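Local coordinates for TraI domain-containing protein (Salmonella typhi, PDB 2IPQ) that is of unknown function but, as the C-terminal domain of a TraI-like protein, is probably linked to conjugal DNA transfer, at residues L10-L15 against V47-F51; V33-C37 against P125-L131; F76-H82 against G110-K114. All coordinates share one frame; numbering follows the deposited sequence. Where two conformers were deposited one is given.

Contact 1. Residues L10-L15 against V47-F51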
loop_
_atom_site.group_PDB
_atom_site.type_symbol
_atom_site.label_atom_id
_atom_site.label_comp_id
_atom_site.label_asym_id
_atom_site.label_seq_id
_atom_site.Cartn_x
_atom_site.Cartn_y
_atom_site.Cartn_z
ATOM N N LEU A 10 -9.374 -5.469 10.794
ATOM C CA LEU A 10 -10.218 -4.477 10.149
ATOM C C LEU A 10 -9.447 -3.787 9.042
ATOM O O LEU A 10 -9.928 -3.665 7.912
ATOM C CB LEU A 10 -10.638 -3.425 11.162
ATOM C CG LEU A 10 -12.081 -2.927 11.141
ATOM C CD1 LEU A 10 -12.182 -1.664 11.976
ATOM C CD2 LEU A 10 -12.589 -2.689 9.719
ATOM N N PHE A 11 -8.244 -3.318 9.360
ATOM C CA PHE A 11 -7.495 -2.583 8.378
ATOM C C PHE A 11 -7.126 -3.483 7.195
ATOM O O PHE A 11 -7.202 -3.074 6.036
ATOM C CB PHE A 11 -6.224 -1.975 8.961
ATOM C CG PHE A 11 -5.244 -1.567 7.899
ATOM C CD1 PHE A 11 -4.288 -2.454 7.439
ATOM C CD2 PHE A 11 -5.297 -0.312 7.345
ATOM C CE1 PHE A 11 -3.388 -2.068 6.430
ATOM C CE2 PHE A 11 -4.406 0.080 6.335
ATOM C CZ PHE A 11 -3.445 -0.813 5.888
ATOM N N TRP A 12 -6.716 -4.712 7.484
ATOM C CA TRP A 12 -6.240 -5.603 6.431
ATOM C C TRP A 12 -7.434 -6.091 5.580
ATOM O O TRP A 12 -7.357 -6.191 4.341
ATOM C CB TRP A 12 -5.510 -6.782 7.075
ATOM C CG TRP A 12 -5.234 -7.893 6.127
ATOM C CD1 TRP A 12 -5.807 -9.123 6.125
ATOM C CD2 TRP A 12 -4.300 -7.876 5.037
ATOM N NE1 TRP A 12 -5.291 -9.879 5.101
ATOM C CE2 TRP A 12 -4.369 -9.133 4.414
ATOM C CE3 TRP A 12 -3.422 -6.910 4.523
ATOM C CZ2 TRP A 12 -3.590 -9.462 3.302
ATOM C CZ3 TRP A 12 -2.644 -7.231 3.422
ATOM C CH2 TRP A 12 -2.735 -8.500 2.822
ATOM N N SER A 13 -8.540 -6.388 6.259
ATOM C CA SER A 13 -9.789 -6.709 5.598
ATOM C C SER A 13 -10.265 -5.585 4.667
ATOM O O SER A 13 -10.710 -5.834 3.545
ATOM C CB SER A 13 -10.862 -7.012 6.655
ATOM O OG SER A 13 -12.124 -7.128 6.037
ATOM N N TRP A 14 -10.169 -4.339 5.135
ATOM C CA TRP A 14 -10.531 -3.170 4.325
ATOM C C TRP A 14 -9.623 -3.003 3.098
ATOM O O TRP A 14 -10.092 -2.745 1.984
ATOM C CB TRP A 14 -10.509 -1.904 5.200
ATOM C CG TRP A 14 -10.496 -0.578 4.427
ATOM C CD1 TRP A 14 -11.579 0.155 4.020
ATOM C CD2 TRP A 14 -9.336 0.140 3.989
ATOM N NE1 TRP A 14 -11.162 1.287 3.346
ATOM C CE2 TRP A 14 -9.788 1.301 3.319
ATOM C CE3 TRP A 14 -7.951 -0.084 4.103
ATOM C CZ2 TRP A 14 -8.906 2.239 2.763
ATOM C CZ3 TRP A 14 -7.080 0.842 3.547
ATOM C CH2 TRP A 14 -7.566 1.997 2.886
ATOM N N LEU A 15 -8.320 -3.127 3.306
ATOM C CA LEU A 15 -7.329 -2.939 2.227
ATOM C C LEU A 15 -7.473 -4.052 1.192
ATOM O O LEU A 15 -7.526 -3.820 -0.025
ATOM C CB LEU A 15 -5.902 -3.035 2.808
ATOM C CG LEU A 15 -4.653 -2.583 2.025
ATOM C CD1 LEU A 15 -3.866 -3.735 1.518
ATOM C CD2 LEU A 15 -4.915 -1.536 0.923
ATOM N N VAL A 47 -1.881 5.515 3.263
ATOM C CA VAL A 47 -2.847 4.416 3.227
ATOM C C VAL A 47 -3.617 4.283 4.557
ATOM O O VAL A 47 -4.758 3.849 4.590
ATOM C CB VAL A 47 -2.180 3.071 2.919
ATOM C CG1 VAL A 47 -1.254 2.684 4.069
ATOM C CG2 VAL A 47 -3.262 1.976 2.791
ATOM N N PHE A 48 -2.988 4.670 5.659
ATOM C CA PHE A 48 -3.639 4.624 6.960
ATOM C C PHE A 48 -4.603 5.789 7.135
ATOM O O PHE A 48 -5.679 5.636 7.696
ATOM C CB PHE A 48 -2.596 4.618 8.059
ATOM C CG PHE A 48 -1.744 3.372 8.066
ATOM C CD1 PHE A 48 -2.328 2.120 8.216
ATOM C CD2 PHE A 48 -0.366 3.462 7.935
ATOM C CE1 PHE A 48 -1.550 0.964 8.225
ATOM C CE2 PHE A 48 0.424 2.330 7.935
ATOM C CZ PHE A 48 -0.160 1.065 8.081
ATOM N N PHE A 49 -4.218 6.960 6.648
ATOM C CA PHE A 49 -5.119 8.109 6.649
ATOM C C PHE A 49 -6.367 7.830 5.813
ATOM O O PHE A 49 -7.465 8.255 6.164
ATOM C CB PHE A 49 -4.402 9.338 6.096
ATOM C CG PHE A 49 -3.451 9.964 7.057
ATOM C CD1 PHE A 49 -3.672 9.887 8.420
ATOM C CD2 PHE A 49 -2.335 10.646 6.598
ATOM C CE1 PHE A 49 -2.796 10.470 9.321
ATOM C CE2 PHE A 49 -1.444 11.243 7.499
ATOM C CZ PHE A 49 -1.681 11.146 8.860
ATOM N N LEU A 50 -6.187 7.121 4.697
ATOM C CA LEU A 50 -7.312 6.743 3.852
ATOM C C LEU A 50 -8.260 5.742 4.536
ATOM O O LEU A 50 -9.462 5.885 4.428
ATOM C CB LEU A 50 -6.802 6.201 2.513
ATOM C CG LEU A 50 -7.855 5.823 1.469
ATOM C CD1 LEU A 50 -8.812 7.000 1.065
ATOM C CD2 LEU A 50 -7.212 5.150 0.223
ATOM N N PHE A 51 -7.710 4.741 5.227
ATOM C CA PHE A 51 -8.475 3.851 6.126
ATOM C C PHE A 51 -9.272 4.664 7.119
ATOM O O PHE A 51 -10.490 4.537 7.210
ATOM C CB PHE A 51 -7.529 2.911 6.910
ATOM C CG PHE A 51 -8.222 2.095 7.993
ATOM C CD1 PHE A 51 -8.971 0.965 7.669
ATOM C CD2 PHE A 51 -8.135 2.471 9.333
ATOM C CE1 PHE A 51 -9.607 0.217 8.659
ATOM C CE2 PHE A 51 -8.779 1.726 10.346
ATOM C CZ PHE A 51 -9.509 0.598 10.003
#
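The helical segments 10-15 and 47-51, parts of helices 4-20 and 46-54, cross almost perpendicularly (94°); their axes approach to 11.1 Å, and the CA atoms of F11 and F51, 6.9 Å apart, are the nearest pair. Bulky aromatic side chains suit so wide a gap. F51 enters between F11 and W14, turning an edge to the indole, its CD1 3.8 Å from W14 CD2 and its ring at 79° to the five-membered ring. One face of F51 receives F11 CB, a CH-pi contact 4.2 Å from CB to centroid, while F11 directs its own edge toward that ring in an offset edge-to-face pair. The W14 six-membered ring lies over F51 CA, a second CH-pi contact at 3.9 Å from the centroid, and its CZ2 edge meets L50 CG. With F48 these rings make an aromatic cluster in the helical part of the domain, whose family is grouped with helix-turn-helix proteins. F48 starts away from 10-15, but its CG stands anti to the carbonyl carbon (chi1 -66°), which swings CE1 over one face of F11, 3.5 Å from F11 CZ. Slim V47 rests CG2 against F11 CZ and W14 CZ3. H55 stacks on F51.

Contact 2. Residues V33-C37 against P125-L131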
loop_
_atom_site.group_PDB
_atom_site.type_symbol
_atom_site.label_atom_id
_atom_site.label_comp_id
_atom_site.label_asym_id
_atom_site.label_seq_id
_atom_site.Cartn_x
_atom_site.Cartn_y
_atom_site.Cartn_z
ATOM N N VAL A 33 -1.851 3.469 -3.397
ATOM C CA VAL A 33 -1.551 2.088 -3.700
ATOM C C VAL A 33 -1.084 1.987 -5.139
ATOM O O VAL A 33 -1.718 2.544 -6.058
ATOM C CB VAL A 33 -2.770 1.141 -3.437
ATOM C CG1 VAL A 33 -2.347 -0.350 -3.616
ATOM C CG2 VAL A 33 -3.328 1.340 -1.985
ATOM N N HIS A 34 0.039 1.288 -5.328
ATOM C CA HIS A 34 0.625 1.091 -6.643
ATOM C C HIS A 34 1.151 -0.321 -6.812
ATOM O O HIS A 34 1.892 -0.836 -5.967
ATOM C CB HIS A 34 1.744 2.095 -6.844
ATOM C CG HIS A 34 1.243 3.487 -7.043
ATOM N ND1 HIS A 34 1.010 4.024 -8.300
ATOM C CD2 HIS A 34 0.906 4.450 -6.147
ATOM C CE1 HIS A 34 0.551 5.257 -8.166
ATOM N NE2 HIS A 34 0.480 5.538 -6.872
ATOM N N LEU A 35 0.772 -0.965 -7.902
ATOM C CA LEU A 35 1.315 -2.285 -8.243
ATOM C C LEU A 35 2.673 -2.159 -8.915
ATOM O O LEU A 35 2.861 -1.286 -9.782
ATOM C CB LEU A 35 0.357 -3.005 -9.184
ATOM C CG LEU A 35 -0.747 -3.745 -8.424
ATOM C CD1 LEU A 35 -1.822 -2.779 -7.975
ATOM C CD2 LEU A 35 -1.320 -4.909 -9.232
ATOM N N THR A 36 3.614 -3.023 -8.533
ATOM C CA THR A 36 4.958 -2.984 -9.106
ATOM C C THR A 36 5.720 -4.289 -9.009
ATOM O O THR A 36 6.012 -4.748 -7.926
ATOM C CB THR A 36 5.839 -1.922 -8.432
ATOM O OG1 THR A 36 5.088 -0.705 -8.268
ATOM C CG2 THR A 36 7.075 -1.635 -9.292
ATOM N N CYS A 37 6.019 -4.881 -10.158
ATOM C CA CYS A 37 6.953 -6.012 -10.271
ATOM C C CYS A 37 6.750 -7.118 -9.239
ATOM O O CYS A 37 7.730 -7.611 -8.677
ATOM C CB CYS A 37 8.397 -5.516 -10.215
ATOM S SG CYS A 37 8.861 -4.464 -11.599
ATOM N N PRO A 125 -4.839 -5.744 -11.802
ATOM C CA PRO A 125 -4.448 -4.611 -12.661
ATOM C C PRO A 125 -3.015 -4.689 -13.166
ATOM O O PRO A 125 -2.196 -5.430 -12.622
ATOM C CB PRO A 125 -4.618 -3.386 -11.746
ATOM C CG PRO A 125 -4.801 -3.929 -10.350
ATOM C CD PRO A 125 -5.335 -5.312 -10.482
ATOM N N ASP A 126 -2.714 -3.922 -14.204
ATOM C CA ASP A 126 -1.344 -3.789 -14.665
ATOM C C ASP A 126 -0.514 -3.036 -13.635
ATOM O O ASP A 126 -1.065 -2.512 -12.664
ATOM C CB ASP A 126 -1.314 -3.071 -15.997
ATOM C CG ASP A 126 -1.960 -3.873 -17.081
ATOM O OD1 ASP A 126 -1.600 -5.063 -17.232
ATOM O OD2 ASP A 126 -2.834 -3.319 -17.774
ATOM N N ASP A 127 0.801 -2.986 -13.838
ATOM C CA ASP A 127 1.693 -2.243 -12.924
ATOM C C ASP A 127 1.453 -0.744 -13.026
ATOM O O ASP A 127 0.862 -0.290 -13.990
ATOM C CB ASP A 127 3.151 -2.549 -13.257
ATOM C CG ASP A 127 3.605 -3.903 -12.725
ATOM O OD1 ASP A 127 2.858 -4.564 -11.944
ATOM O OD2 ASP A 127 4.730 -4.302 -13.100
ATOM N N SER A 128 1.907 0.016 -12.035
ATOM C CA SER A 128 1.733 1.472 -12.052
ATOM C C SER A 128 2.585 2.086 -13.151
ATOM O O SER A 128 3.697 1.613 -13.427
ATOM C CB SER A 128 2.155 2.096 -10.720
ATOM O OG SER A 128 1.896 3.482 -10.748
ATOM N N LEU A 129 2.074 3.140 -13.773
ATOM C CA LEU A 129 2.859 3.867 -14.784
ATOM C C LEU A 129 3.706 4.987 -14.149
ATOM O O LEU A 129 4.559 5.594 -14.807
ATOM C CB LEU A 129 1.943 4.441 -15.853
ATOM C CG LEU A 129 1.257 3.474 -16.822
ATOM C CD1 LEU A 129 0.325 4.310 -17.710
ATOM C CD2 LEU A 129 2.280 2.745 -17.696
ATOM N N PHE A 130 3.456 5.234 -12.871
ATOM C CA PHE A 130 3.854 6.464 -12.182
ATOM C C PHE A 130 4.924 6.241 -11.089
ATOM O O PHE A 130 5.718 7.139 -10.772
ATOM C CB PHE A 130 2.604 7.109 -11.582
ATOM C CG PHE A 130 1.587 7.532 -12.637
ATOM C CD1 PHE A 130 0.458 6.772 -12.882
ATOM C CD2 PHE A 130 1.777 8.676 -13.371
ATOM C CE1 PHE A 130 -0.464 7.156 -13.844
ATOM C CE2 PHE A 130 0.855 9.072 -14.332
ATOM C CZ PHE A 130 -0.259 8.311 -14.567
ATOM N N LEU A 131 4.950 5.037 -10.525
ATOM C CA LEU A 131 5.802 4.756 -9.380
ATOM C C LEU A 131 7.048 4.013 -9.808
ATOM O O LEU A 131 6.977 3.041 -10.557
ATOM C CB LEU A 131 5.050 3.888 -8.405
ATOM C CG LEU A 131 5.740 3.621 -7.086
ATOM C CD1 LEU A 131 5.297 4.717 -6.111
ATOM C CD2 LEU A 131 5.303 2.271 -6.635
#
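The imidazole of H34 presents its edge to S128, whose CB lies in the ring plane and whose OG is 2.7 Å from H34 ND1 in a hydrogen bond that either atom could donate; CB of L131 and CB of F130 approach the ring obliquely. At its other nitrogen, NE2, the ring is bonded to the carbonyl of A31, which fixes its rotation from both ends. Histidine suits this place because one flat group joins two polar partners while its CB packs on L131 CD2 at 3.6 Å. The OG of S128 stands anti to its backbone N (chi1 -176°), where it also accepts from F130 N at 3.2 Å. That makes an ST turn just before strand 131-133 begins, and a weak bond from L131 N adds to it. Strand 33-36 is an outermost strand of the antiparallel sheet within this chain, and the loop passes across its edge at roughly a right angle. Here S128 N gives a nearly straight bond (168°) to L35 O at 2.8 Å. Beyond the strand's end, D127 OD2 accepts from C37 N at 3.3 Å, the N-H arriving from above the carboxylate plane; a short acidic side chain can hold the backbone as it turns. L35 supplies the apolar side, lying across P125 at about a right angle with L35 CD2 touching P125 CG at 3.8 Å, while N27 binds the backbone N of L35 through its side-chain OD1. T36 OG1 is buried against L131 CD2 with no clear hydrogen-bond partner.

Contact 3. Residues F76-H82 against G110-K114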
loop_
_atom_site.group_PDB
_atom_site.type_symbol
_atom_site.label_atom_id
_atom_site.label_comp_id
_atom_site.label_asym_id
_atom_site.label_seq_id
_atom_site.Cartn_x
_atom_site.Cartn_y
_atom_site.Cartn_z
ATOM N N PHE A 76 -1.409 -3.309 12.159
ATOM C CA PHE A 76 -1.124 -3.903 10.850
ATOM C C PHE A 76 0.191 -4.690 10.839
ATOM O O PHE A 76 0.230 -5.804 10.343
ATOM C CB PHE A 76 -1.058 -2.842 9.769
ATOM C CG PHE A 76 -0.569 -3.373 8.446
ATOM C CD1 PHE A 76 -1.282 -4.371 7.779
ATOM C CD2 PHE A 76 0.606 -2.884 7.878
ATOM C CE1 PHE A 76 -0.836 -4.868 6.556
ATOM C CE2 PHE A 76 1.076 -3.384 6.649
ATOM C CZ PHE A 76 0.344 -4.369 5.993
ATOM N N GLU A 77 1.267 -4.107 11.360
ATOM C CA GLU A 77 2.576 -4.768 11.266
ATOM C C GLU A 77 2.640 -6.085 12.010
ATOM O O GLU A 77 3.395 -6.987 11.629
ATOM C CB GLU A 77 3.695 -3.863 11.757
ATOM C CG GLU A 77 4.127 -2.793 10.742
ATOM C CD GLU A 77 5.409 -2.100 11.183
ATOM O OE1 GLU A 77 5.901 -2.431 12.293
ATOM O OE2 GLU A 77 5.923 -1.243 10.436
ATOM N N LYS A 78 1.847 -6.195 13.073
ATOM C CA LYS A 78 1.828 -7.401 13.901
ATOM C C LYS A 78 1.315 -8.605 13.115
ATOM O O LYS A 78 1.484 -9.739 13.527
ATOM C CB LYS A 78 0.995 -7.171 15.168
ATOM C CG LYS A 78 1.769 -6.396 16.244
ATOM C CD LYS A 78 0.883 -5.817 17.353
ATOM C CE LYS A 78 1.676 -5.661 18.674
ATOM N NZ LYS A 78 2.589 -4.459 18.665
HETATM N N MSE A 79 0.696 -8.357 11.966
HETATM C CA MSE A 79 0.110 -9.437 11.202
HETATM C C MSE A 79 1.063 -10.021 10.185
HETATM O O MSE A 79 0.842 -11.132 9.681
HETATM C CB MSE A 79 -1.134 -8.959 10.501
HETATM C CG MSE A 79 -2.210 -8.501 11.450
HETATM SE SE MSE A 79 -3.525 -7.667 10.320
HETATM C CE MSE A 79 -4.567 -9.346 9.932
ATOM N N ARG A 80 2.122 -9.279 9.881
ATOM C CA ARG A 80 3.201 -9.836 9.085
ATOM C C ARG A 80 2.714 -10.207 7.680
ATOM O O ARG A 80 2.990 -11.287 7.196
ATOM C CB ARG A 80 3.749 -11.085 9.784
ATOM C CG ARG A 80 4.010 -10.838 11.249
ATOM C CD ARG A 80 5.032 -11.850 11.819
ATOM N NE ARG A 80 5.206 -11.581 13.280
ATOM C CZ ARG A 80 6.383 -11.170 13.769
ATOM N NH1 ARG A 80 6.469 -10.959 15.110
ATOM N NH2 ARG A 80 7.485 -10.983 12.914
ATOM N N LYS A 81 1.989 -9.312 7.028
ATOM C CA LYS A 81 1.650 -9.512 5.616
ATOM C C LYS A 81 2.650 -8.813 4.696
ATOM O O LYS A 81 2.787 -9.173 3.510
ATOM C CB LYS A 81 0.233 -8.998 5.318
ATOM C CG LYS A 81 -0.832 -9.420 6.317
ATOM C CD LYS A 81 -1.076 -10.914 6.234
ATOM C CE LYS A 81 -2.533 -11.214 6.327
ATOM N NZ LYS A 81 -2.731 -12.612 6.740
ATOM N N HIS A 82 3.337 -7.811 5.238
ATOM C CA HIS A 82 4.229 -6.978 4.441
ATOM C C HIS A 82 5.535 -7.724 4.170
ATOM O O HIS A 82 5.955 -8.611 4.937
ATOM C CB HIS A 82 4.477 -5.614 5.102
ATOM C CG HIS A 82 5.049 -5.689 6.489
ATOM N ND1 HIS A 82 4.318 -6.116 7.581
ATOM C CD2 HIS A 82 6.280 -5.378 6.961
ATOM C CE1 HIS A 82 5.081 -6.075 8.662
ATOM N NE2 HIS A 82 6.278 -5.635 8.311
ATOM N N GLY A 110 6.917 3.301 2.098
ATOM C CA GLY A 110 5.826 2.458 2.528
ATOM C C GLY A 110 6.174 1.000 2.380
ATOM O O GLY A 110 7.319 0.642 2.210
ATOM N N TYR A 111 5.149 0.171 2.422
ATOM C CA TYR A 111 5.296 -1.261 2.539
ATOM C C TYR A 111 5.210 -1.862 1.163
ATOM O O TYR A 111 4.536 -1.321 0.293
ATOM C CB TYR A 111 4.145 -1.797 3.389
ATOM C CG TYR A 111 4.212 -1.392 4.847
ATOM C CD1 TYR A 111 3.338 -0.419 5.376
ATOM C CD2 TYR A 111 5.142 -1.975 5.701
ATOM C CE1 TYR A 111 3.404 -0.047 6.758
ATOM C CE2 TYR A 111 5.217 -1.621 7.061
ATOM C CZ TYR A 111 4.351 -0.660 7.580
ATOM O OH TYR A 111 4.450 -0.327 8.921
ATOM N N LEU A 112 5.886 -2.981 0.970
ATOM C CA LEU A 112 5.604 -3.875 -0.147
ATOM C C LEU A 112 4.841 -5.111 0.300
ATOM O O LEU A 112 5.211 -5.757 1.269
ATOM C CB LEU A 112 6.915 -4.315 -0.810
ATOM C CG LEU A 112 7.666 -3.226 -1.597
ATOM C CD1 LEU A 112 8.848 -3.883 -2.220
ATOM C CD2 LEU A 112 6.790 -2.662 -2.647
ATOM N N ILE A 113 3.782 -5.460 -0.405
ATOM C CA ILE A 113 3.032 -6.661 -0.066
ATOM C C ILE A 113 2.915 -7.545 -1.298
ATOM O O ILE A 113 2.484 -7.076 -2.354
ATOM C CB ILE A 113 1.621 -6.254 0.375
ATOM C CG1 ILE A 113 1.712 -5.395 1.640
ATOM C CG2 ILE A 113 0.703 -7.493 0.530
ATOM C CD1 ILE A 113 0.532 -4.476 1.811
ATOM N N LYS A 114 3.283 -8.812 -1.160
ATOM C CA LYS A 114 3.224 -9.774 -2.255
ATOM C C LYS A 114 1.849 -9.756 -2.865
ATOM O O LYS A 114 0.867 -9.814 -2.123
ATOM C CB LYS A 114 3.469 -11.181 -1.737
ATOM C CG LYS A 114 4.898 -11.554 -1.561
ATOM C CD LYS A 114 5.034 -13.051 -1.195
ATOM C CE LYS A 114 4.514 -13.950 -2.315
ATOM N NZ LYS A 114 4.953 -15.371 -2.185
#
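Y111 is met by three side chains of 76-82: F76 over one face, H82 beside the ring and E77 at its hydroxyl end. F76 CE2 stands above the centre of the tyrosine ring, 3.9 Å from Y111 CD1, in an edge-to-face pair with planes at 75°. The tyrosine edge in turn points at a face of H82, Y111 CD2 lying 3.8 Å from H82 CG. Tyrosine suits the place because its ring packs in this aromatic cluster while its OH meets both E77 and Q73. Y111 OH donates to E77 OE2, though the modelled length of 2.3 Å is doubtful, and the carboxylate lies nearly perpendicular to the ring. In the second shell, R89 forms a salt bridge with E77 OE2, and Q73 bonds to Y111 OH. H82 CG lies between its backbone N and carbonyl carbon (chi1 57°), which brings the imidazole over the tyrosine edge. I113, on the same side of the strand, places CD1 4.2 Å from F76 CZ. A type I turn from E77 to R80 takes the chain out of helix 68-77. Strand 105-114 lies between strands 39-43 and 91-96, and F76 reaches on to F11 and W12 of helix 4-20 and F48 of helix 46-54.

Overall arrangement
Contacts 1 and 3 are joined by an aromatic contact: their centres are 12 Å apart, and F11 CE1 meets F76 CD1 at 3.4 Å. Contact 1 is the most buried and joins two helices mainly by apolar packing, whereas contact 3, partly buried, couples the end of a helix to an inner strand and adds a polar end, where the tyrosine hydroxyl meets a glutamate. Contact 2 lies across the chain's centre from both, about 19 Å from contact 1 and 17 Å from contact 3 between centres. Partly buried at the sheet margin, it relies on hydrogen bonds between the loop and the strand with its following turn. Contacts 2 and 3 reach the same sheet, contact 3 nested within the chain span that contact 2 closes.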